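Local coordinates for protein ethyl acetate hydrolase (Pseudomonas veronii, PDB 5EFZ) that hydrolyses ethyl acetate to ethanol and acetate as a homodimeric alpha/beta-hydrolase esterase in the degradation of short-chain methyl ketones, at residues A175-R179 against D312-E316; I302-F308 against L328-H334. All blocks are in the same frame, centred on the assembly; numbering follows the deposited sequence.

Contact 1: A175-R179 against D312-E316. With EDO (1,2-ethanediol), chain M.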
ATOM      1  N   ALA A 175       8.786  -8.571 -12.070  1.00 13.31           N
ATOM      2  CA  ALA A 175       7.824  -7.861 -11.253  1.00 16.71           C
ATOM      3  C   ALA A 175       6.376  -8.009 -11.770  1.00 17.49           C
ATOM      4  O   ALA A 175       5.646  -7.027 -11.934  1.00 16.38           O
ATOM      5  CB  ALA A 175       8.234  -6.384 -11.164  1.00 15.35           C
ATOM      6  N   GLY A 176       5.942  -9.245 -11.971  1.00 15.47           N
ATOM      7  CA  GLY A 176       4.556  -9.469 -12.352  1.00 16.31           C
ATOM      8  C   GLY A 176       4.182 -10.933 -12.190  1.00 19.12           C
ATOM      9  O   GLY A 176       5.056 -11.801 -12.016  1.00 20.72           O
ATOM     10  N   THR A 177       2.883 -11.228 -12.237  1.00 16.86           N
ATOM     11  CA  THR A 177       2.423 -12.608 -12.030  1.00 15.86           C
ATOM     12  C   THR A 177       1.657 -13.143 -13.231  1.00 17.38           C
ATOM     13  O   THR A 177       1.220 -12.387 -14.129  1.00 17.13           O
ATOM     14  CB  THR A 177       1.505 -12.716 -10.798  1.00 19.62           C
ATOM     15  OG1 THR A 177       0.467 -11.748 -10.935  1.00 18.90           O
ATOM     16  CG2 THR A 177       2.266 -12.422  -9.493  1.00 19.88           C
ATOM     17  N   ALA A 178       1.478 -14.454 -13.236  1.00 17.57           N
ATOM     18  CA  ALA A 178       0.785 -15.133 -14.304  1.00 17.85           C
ATOM     19  C   ALA A 178      -0.730 -15.142 -14.079  1.00 20.56           C
ATOM     20  O   ALA A 178      -1.487 -15.241 -15.029  1.00 21.31           O
ATOM     21  CB  ALA A 178       1.320 -16.578 -14.444  1.00 18.05           C
ATOM     22  N   ARG A 179      -1.164 -15.086 -12.822  1.00 18.92           N
ATOM     23  CA  ARG A 179      -2.592 -14.952 -12.510  1.00 19.74           C
ATOM     24  C   ARG A 179      -2.769 -13.894 -11.441  1.00 19.69           C
ATOM     25  O   ARG A 179      -2.173 -13.989 -10.371  1.00 21.20           O
ATOM     26  CB  ARG A 179      -3.203 -16.271 -12.007  1.00 23.53           C
ATOM     27  CG  ARG A 179      -4.705 -16.112 -11.633  1.00 28.82           C
ATOM     28  CD  ARG A 179      -5.445 -17.449 -11.612  1.00 30.77           C
ATOM     29  NE  ARG A 179      -5.068 -18.280 -10.472  1.00 30.40           N
ATOM     30  CZ  ARG A 179      -5.460 -19.545 -10.308  1.00 31.54           C
ATOM     31  NH1 ARG A 179      -6.247 -20.139 -11.218  1.00 30.14           N
ATOM     32  NH2 ARG A 179      -5.060 -20.212  -9.230  1.00 30.01           N
ATOM     33  N   ASP A 312       4.262 -13.919  -3.839  1.00 20.05           N
ATOM     34  CA  ASP A 312       3.357 -14.136  -4.980  1.00 20.16           C
ATOM     35  C   ASP A 312       4.098 -14.835  -6.127  1.00 20.02           C
ATOM     36  O   ASP A 312       3.613 -15.821  -6.694  1.00 19.27           O
ATOM     37  CB  ASP A 312       2.787 -12.828  -5.531  1.00 20.65           C
ATOM     38  CG  ASP A 312       1.732 -12.172  -4.611  1.00 24.93           C
ATOM     39  OD1 ASP A 312       1.088 -12.863  -3.779  1.00 25.30           O
ATOM     40  OD2 ASP A 312       1.569 -10.935  -4.732  1.00 24.42           O
ATOM     41  N   CYS A 313       5.291 -14.340  -6.446  1.00 16.91           N
ATOM     42  CA  CYS A 313       5.977 -14.821  -7.640  1.00 17.73           C
ATOM     43  C   CYS A 313       6.633 -16.145  -7.343  1.00 17.87           C
ATOM     44  O   CYS A 313       6.727 -16.982  -8.228  1.00 20.03           O
ATOM     45  CB  CYS A 313       7.014 -13.815  -8.149  1.00 16.82           C
ATOM     46  SG  CYS A 313       6.225 -12.240  -8.630  1.00 22.47           S
ATOM     47  N   LEU A 314       7.092 -16.319  -6.110  1.00 16.63           N
ATOM     48  CA  LEU A 314       7.683 -17.604  -5.751  1.00 20.25           C
ATOM     49  C   LEU A 314       6.645 -18.737  -5.905  1.00 21.83           C
ATOM     50  O   LEU A 314       6.971 -19.836  -6.381  1.00 20.35           O
ATOM     51  CB  LEU A 314       8.236 -17.547  -4.330  1.00 22.38           C
ATOM     52  CG  LEU A 314       8.870 -18.849  -3.819  1.00 24.20           C
ATOM     53  CD1 LEU A 314      10.037 -19.310  -4.724  1.00 24.46           C
ATOM     54  CD2 LEU A 314       9.301 -18.698  -2.379  1.00 22.12           C
ATOM     55  N   SER A 315       5.391 -18.478  -5.508  1.00 20.98           N
ATOM     56  CA  SER A 315       4.388 -19.538  -5.529  1.00 21.80           C
ATOM     57  C   SER A 315       4.113 -19.981  -6.961  1.00 21.15           C
ATOM     58  O   SER A 315       3.837 -21.164  -7.196  1.00 24.07           O
ATOM     59  CB  SER A 315       3.085 -19.107  -4.848  1.00 25.18           C
ATOM     60  OG  SER A 315       2.439 -18.097  -5.592  1.00 29.67           O
ATOM     61  N   GLU A 316       4.220 -19.059  -7.909  1.00 18.39           N
ATOM     62  CA  GLU A 316       4.057 -19.396  -9.338  1.00 19.13           C
ATOM     63  C   GLU A 316       5.318 -20.081  -9.901  1.00 20.42           C
ATOM     64  O   GLU A 316       5.223 -21.036 -10.689  1.00 21.68           O
ATOM     65  CB  GLU A 316       3.741 -18.149 -10.157  1.00 17.45           C
ATOM     66  CG  GLU A 316       2.374 -17.537  -9.796  1.00 20.47           C
ATOM     67  CD  GLU A 316       1.944 -16.379 -10.695  1.00 22.62           C
ATOM     68  OE1 GLU A 316       2.799 -15.720 -11.365  1.00 22.84           O
ATOM     69  OE2 GLU A 316       0.719 -16.142 -10.735  1.00 21.68           O
TER
HETATM   70  C1  EDO M 407      -0.174 -14.714  -7.371  1.00 38.75           C
HETATM   71  O1  EDO M 407      -1.447 -14.170  -7.693  1.00 39.97           O
HETATM   72  C2  EDO M 407      -0.259 -16.235  -7.454  1.00 34.10           C
HETATM   73  O2  EDO M 407      -0.863 -16.642  -8.693  1.00 26.00           O
HETATM   74  O   HOH W   1       5.305 -14.710 -11.054  1.00 20.00           O

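Contact 2: I302-F308 against L328-H334. With ACT (acetate ion), chain O.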
ATOM      1  N   ILE A 302      10.713  -7.917  -7.746  1.00 16.68           N
ATOM      2  CA  ILE A 302      11.574  -6.917  -7.130  1.00 17.65           C
ATOM      3  C   ILE A 302      11.355  -7.062  -5.635  1.00 17.74           C
ATOM      4  O   ILE A 302      10.208  -7.169  -5.202  1.00 14.87           O
ATOM      5  CB  ILE A 302      11.246  -5.506  -7.650  1.00 19.92           C
ATOM      6  CG1 ILE A 302      11.678  -5.426  -9.146  1.00 16.73           C
ATOM      7  CG2 ILE A 302      11.896  -4.393  -6.753  1.00 19.05           C
ATOM      8  CD1 ILE A 302      11.173  -4.185  -9.899  1.00 17.75           C
ATOM      9  N   SER A 303      12.452  -7.113  -4.870  1.00 16.71           N
ATOM     10  CA  SER A 303      12.388  -7.487  -3.459  1.00 16.84           C
ATOM     11  C   SER A 303      11.366  -6.690  -2.641  1.00 17.70           C
ATOM     12  O   SER A 303      10.635  -7.271  -1.806  1.00 17.87           O
ATOM     13  CB  SER A 303      13.796  -7.367  -2.815  1.00 16.95           C
ATOM     14  OG  SER A 303      14.285  -6.029  -2.889  1.00 16.01           O
ATOM     15  N   HIS A 304      11.285  -5.374  -2.873  1.00 15.04           N
ATOM     16  CA  HIS A 304      10.440  -4.517  -2.043  1.00 15.66           C
ATOM     17  C   HIS A 304       9.159  -4.075  -2.781  1.00 15.91           C
ATOM     18  O   HIS A 304       8.500  -3.120  -2.381  1.00 16.23           O
ATOM     19  CB  HIS A 304      11.243  -3.282  -1.551  1.00 16.69           C
ATOM     20  CG  HIS A 304      12.272  -3.606  -0.515  1.00 21.50           C
ATOM     21  ND1 HIS A 304      13.363  -4.433  -0.760  1.00 20.22           N
ATOM     22  CD2 HIS A 304      12.371  -3.265   0.795  1.00 22.13           C
ATOM     23  CE1 HIS A 304      14.085  -4.543   0.328  1.00 20.52           C
ATOM     24  NE2 HIS A 304      13.508  -3.833   1.297  1.00 19.88           N
ATOM     25  N   ASP A 305       8.807  -4.786  -3.850  1.00 15.57           N
ATOM     26  CA  ASP A 305       7.524  -4.556  -4.551  1.00 15.61           C
ATOM     27  C   ASP A 305       6.357  -4.788  -3.582  1.00 17.70           C
ATOM     28  O   ASP A 305       6.227  -5.863  -2.995  1.00 16.91           O
ATOM     29  CB  ASP A 305       7.436  -5.491  -5.787  1.00 14.20           C
ATOM     30  CG  ASP A 305       6.313  -5.122  -6.754  1.00 16.72           C
ATOM     31  OD1 ASP A 305       5.215  -4.713  -6.303  1.00 15.18           O
ATOM     32  OD2 ASP A 305       6.558  -5.228  -7.988  1.00 16.42           O
ATOM     33  N   GLN A 306       5.508  -3.775  -3.407  1.00 14.73           N
ATOM     34  CA  GLN A 306       4.382  -3.843  -2.495  1.00 16.53           C
ATOM     35  C   GLN A 306       3.180  -4.619  -3.001  1.00 17.12           C
ATOM     36  O   GLN A 306       2.292  -4.922  -2.197  1.00 19.30           O
ATOM     37  CB  GLN A 306       3.940  -2.427  -2.143  1.00 20.15           C
ATOM     38  CG  GLN A 306       5.068  -1.574  -1.588  1.00 25.65           C
ATOM     39  CD  GLN A 306       5.659  -2.143  -0.323  1.00 31.83           C
ATOM     40  OE1 GLN A 306       4.930  -2.450   0.622  1.00 35.14           O
ATOM     41  NE2 GLN A 306       6.994  -2.285  -0.288  1.00 32.80           N
ATOM     42  N   PHE A 307       3.080  -4.884  -4.301  1.00 17.70           N
ATOM     43  CA  PHE A 307       1.851  -5.538  -4.760  1.00 21.15           C
ATOM     44  C   PHE A 307       2.048  -6.719  -5.697  1.00 24.10           C
ATOM     45  O   PHE A 307       1.139  -7.544  -5.822  1.00 23.19           O
ATOM     46  CB  PHE A 307       0.871  -4.500  -5.378  1.00 22.17           C
ATOM     47  CG  PHE A 307       1.411  -3.731  -6.522  1.00 17.24           C
ATOM     48  CD1 PHE A 307       1.164  -4.147  -7.823  1.00 17.80           C
ATOM     49  CD2 PHE A 307       2.099  -2.550  -6.318  1.00 16.59           C
ATOM     50  CE1 PHE A 307       1.642  -3.430  -8.899  1.00 17.03           C
ATOM     51  CE2 PHE A 307       2.581  -1.824  -7.384  1.00 15.40           C
ATOM     52  CZ  PHE A 307       2.345  -2.265  -8.686  1.00 15.80           C
ATOM     53  N   PHE A 308       3.221  -6.847  -6.320  1.00 19.84           N
ATOM     54  CA  PHE A 308       3.570  -8.113  -6.962  1.00 19.87           C
ATOM     55  C   PHE A 308       4.694  -8.689  -6.090  1.00 21.06           C
ATOM     56  O   PHE A 308       5.855  -8.437  -6.359  1.00 22.00           O
ATOM     57  CB  PHE A 308       4.037  -7.917  -8.413  1.00 20.20           C
ATOM     58  CG  PHE A 308       2.933  -7.727  -9.415  1.00 21.46           C
ATOM     59  CD1 PHE A 308       1.967  -8.717  -9.597  1.00 24.71           C
ATOM     60  CD2 PHE A 308       2.901  -6.601 -10.224  1.00 21.27           C
ATOM     61  CE1 PHE A 308       0.953  -8.554 -10.551  1.00 26.02           C
ATOM     62  CE2 PHE A 308       1.899  -6.432 -11.196  1.00 23.15           C
ATOM     63  CZ  PHE A 308       0.932  -7.411 -11.361  1.00 24.97           C
ATOM     64  N   LEU A 328      15.123  -9.545  -7.942  1.00 15.97           N
ATOM     65  CA  LEU A 328      15.951  -8.358  -8.083  1.00 17.02           C
ATOM     66  C   LEU A 328      15.956  -7.623  -6.747  1.00 20.53           C
ATOM     67  O   LEU A 328      14.889  -7.349  -6.198  1.00 22.71           O
ATOM     68  CB  LEU A 328      15.398  -7.445  -9.176  1.00 18.21           C
ATOM     69  CG  LEU A 328      15.425  -8.101 -10.560  1.00 18.49           C
ATOM     70  CD1 LEU A 328      14.678  -7.213 -11.515  1.00 17.94           C
ATOM     71  CD2 LEU A 328      16.882  -8.254 -11.018  1.00 19.12           C
ATOM     72  N   ARG A 329      17.125  -7.282  -6.233  1.00 19.13           N
ATOM     73  CA  ARG A 329      17.186  -6.677  -4.894  1.00 20.96           C
ATOM     74  C   ARG A 329      17.114  -5.173  -5.091  1.00 21.05           C
ATOM     75  O   ARG A 329      18.050  -4.581  -5.642  1.00 21.00           O
ATOM     76  CB  ARG A 329      18.482  -7.066  -4.162  1.00 24.88           C
ATOM     77  CG  ARG A 329      18.568  -8.554  -3.853  1.00 29.72           C
ATOM     78  CD  ARG A 329      19.972  -9.034  -3.492  1.00 37.03           C
ATOM     79  NE  ARG A 329      19.867 -10.451  -3.156  1.00 39.81           N
ATOM     80  CZ  ARG A 329      20.029 -10.965  -1.938  1.00 42.25           C
ATOM     81  NH1 ARG A 329      20.404 -10.199  -0.928  1.00 42.34           N
ATOM     82  NH2 ARG A 329      19.859 -12.265  -1.749  1.00 43.80           N
ATOM     83  N   SER A 330      16.012  -4.554  -4.676  1.00 19.47           N
ATOM     84  CA  SER A 330      15.899  -3.111  -4.796  1.00 18.56           C
ATOM     85  C   SER A 330      14.858  -2.558  -3.840  1.00 18.72           C
ATOM     86  O   SER A 330      13.695  -2.971  -3.888  1.00 17.22           O
ATOM     87  CB  SER A 330      15.508  -2.716  -6.238  1.00 18.71           C
ATOM     88  OG  SER A 330      15.315  -1.308  -6.283  1.00 17.61           O
ATOM     89  N   ILE A 331      15.256  -1.607  -3.002  1.00 18.01           N
ATOM     90  CA  ILE A 331      14.271  -0.966  -2.127  1.00 19.83           C
ATOM     91  C   ILE A 331      13.383  -0.002  -2.920  1.00 21.49           C
ATOM     92  O   ILE A 331      12.443   0.577  -2.354  1.00 20.14           O
ATOM     93  CB  ILE A 331      14.942  -0.215  -0.955  1.00 20.33           C
ATOM     94  CG1 ILE A 331      15.810   0.932  -1.479  1.00 21.11           C
ATOM     95  CG2 ILE A 331      15.766  -1.198  -0.064  1.00 22.54           C
ATOM     96  CD1 ILE A 331      16.293   1.852  -0.406  1.00 24.54           C
ATOM     97  N   ASP A 332      13.662   0.191  -4.220  1.00 18.17           N
ATOM     98  CA  ASP A 332      12.813   1.097  -5.012  1.00 17.52           C
ATOM     99  C   ASP A 332      11.474   0.423  -5.305  1.00 17.87           C
ATOM    100  O   ASP A 332      10.528   1.075  -5.722  1.00 18.16           O
ATOM    101  CB  ASP A 332      13.468   1.523  -6.342  1.00 16.20           C
ATOM    102  CG  ASP A 332      14.617   2.513  -6.147  1.00 18.14           C
ATOM    103  OD1 ASP A 332      15.208   2.573  -5.042  1.00 20.66           O
ATOM    104  OD2 ASP A 332      14.965   3.222  -7.111  1.00 19.78           O
ATOM    105  N   GLY A 333      11.380  -0.877  -5.072  1.00 18.15           N
ATOM    106  CA  GLY A 333      10.077  -1.528  -5.193  1.00 16.84           C
ATOM    107  C   GLY A 333       9.599  -1.544  -6.636  1.00 17.94           C
ATOM    108  O   GLY A 333      10.389  -1.499  -7.599  1.00 16.41           O
ATOM    109  N   HIS A 334       8.276  -1.545  -6.793  1.00 14.31           N
ATOM    110  CA  HIS A 334       7.733  -1.768  -8.123  1.00 18.19           C
ATOM    111  C   HIS A 334       8.253  -0.791  -9.179  1.00 17.20           C
ATOM    112  O   HIS A 334       8.633  -1.186 -10.316  1.00 17.41           O
ATOM    113  CB  HIS A 334       6.209  -1.690  -8.057  1.00 15.76           C
ATOM    114  CG  HIS A 334       5.563  -2.165  -9.317  1.00 16.71           C
ATOM    115  ND1 HIS A 334       5.458  -3.509  -9.630  1.00 19.23           N
ATOM    116  CD2 HIS A 334       5.022  -1.481 -10.360  1.00 22.82           C
ATOM    117  CE1 HIS A 334       4.842  -3.631 -10.804  1.00 24.57           C
ATOM    118  NE2 HIS A 334       4.570  -2.417 -11.269  1.00 23.23           N
TER
HETATM  119  C   ACT O 409       3.040  -1.525 -14.468  1.00 27.32           C
HETATM  120  O   ACT O 409       2.886  -1.914 -13.276  1.00 26.49           O
HETATM  121  OXT ACT O 409       2.605  -2.287 -15.397  1.00 25.91           O
HETATM  122  CH3 ACT O 409       3.732  -0.236 -14.752  1.00 23.64           C

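Contact 1: A175-R179 against D312-E316
Glu316 reaches from helix 310-317 to the backbone of Ala178 and Arg179 and grips two successive amides with one carboxylate. From CB, its CG stands anti to the carbonyl carbon (chi1 -66°) and the chain then runs extended, crossing Thr177 at about a right angle. Glu316 CG passes 3.5 Å from O2 of a 1,2-ethanediol, probably from the crystallisation liquor. At the tip, Glu316 OE1 takes the Ala178 N-H at 2.6 Å, and Glu316 OE2 takes that of Arg179 N at 3.0 Å. Both amides arrive on the syn side, 16° and 21° out of the carboxylate plane, so the two bonds fix its rotation. A water donates to Glu316 OE1 and to Gly176 O, while O2 of the diol donates to Glu316 OE2 at 2.6 Å and O1 of the diol to Arg179 O. Replacing Glu316 by an alanine would probably leave both amides without their acceptor and the 175-179 loop freer to shift. Beside this polar grip, Cys313 SG lies 3.6 Å from Gly176 O, and Thr177 CG2 packs on Asp312 CB. The loop leaves strand 170-174 for helix 182-196; Leu286 and Leu290 of helix 286-290 and Tyr158 of helix 152-163 pack against Glu316.

Contact 2: I302-F308 against L328-H334
Ile302 and Leu328 form a single backbone bridge, with Ser303 N donating to Leu328 O at 2.8 Å; a type I turn starts at Ile302 itself and runs to Asp305, and another spans Ser330 to Gly333. Ser303 OG accepts the Ser330 N-H at 2.9 Å and also shares a hydrogen bond with His304 ND1, in the plane of that ring. Over one face of the His304 imidazole sits Ile331 CG2, 3.8 Å from the centroid, a CH-pi contact. Ile302 CG2 packs on Gly333 O, and the positive phi of Gly333 favours glycine there.

Asp305 and His334, two members of the inferred Ser-His-Asp catalytic triad, lie side by side. His334 CG is anti to the backbone N (chi1 -169°), which carries His334 ND1 to the syn side of Asp305 OD2 at 2.6 Å with an N-H...O angle of 166°. Asp305 OD2 lies almost in the His334 ring plane, while the carboxylate plane is turned 71° from it. Asp305 OD1 accepts from Phe307 N on its anti side, an Asx turn, and from Phe308 N above the carboxylate plane, an Asx motif; together they fix the carboxylate's rotation. Phe307 CZ stands 3.2 Å above the plane of the His334 ring, over its centre, and the Phe308 ring presents its edge to His334 CE1. His334 NE2, the other ring nitrogen, donates to O of an acetate ion, probably from the crystallisation liquor, at 2.7 Å.

These loops follow strands 296-300 and 324-325 at one margin of the central sheet; Met344 of helix 342-356 packs on Ile302, Leu328 and Ser330, and helix 182-196 flanks Phe307 and Phe308 through Asp184.

How the contacts relate
Contacts 1 and 2 have centres 13 Å apart and meet chiefly round the Phe308 ring. Phe308 CE1 lies 3.3 Å from Thr177 OG1 and Phe308 CD2 3.3 Å from Ala175 O, while Ala175 O also comes within 3.7 Å of His334 CE1. Asp312 OD2 approaches Phe307 O at 3.6 Å. The loop 175-179 therefore borders the imidazole that contact 2 orients. Along the chain the segments of the two contacts alternate. The side chain of His334 is about 3 Å from that of Ser151, the inferred nucleophile, and Gly176 is about 5 Å from it. The acetate held by His334 is also bonded to Ser151 OG, Tyr68 N and Met152 N; these two amides are consistent with an oxyanion hole, as in other alpha/beta hydrolases.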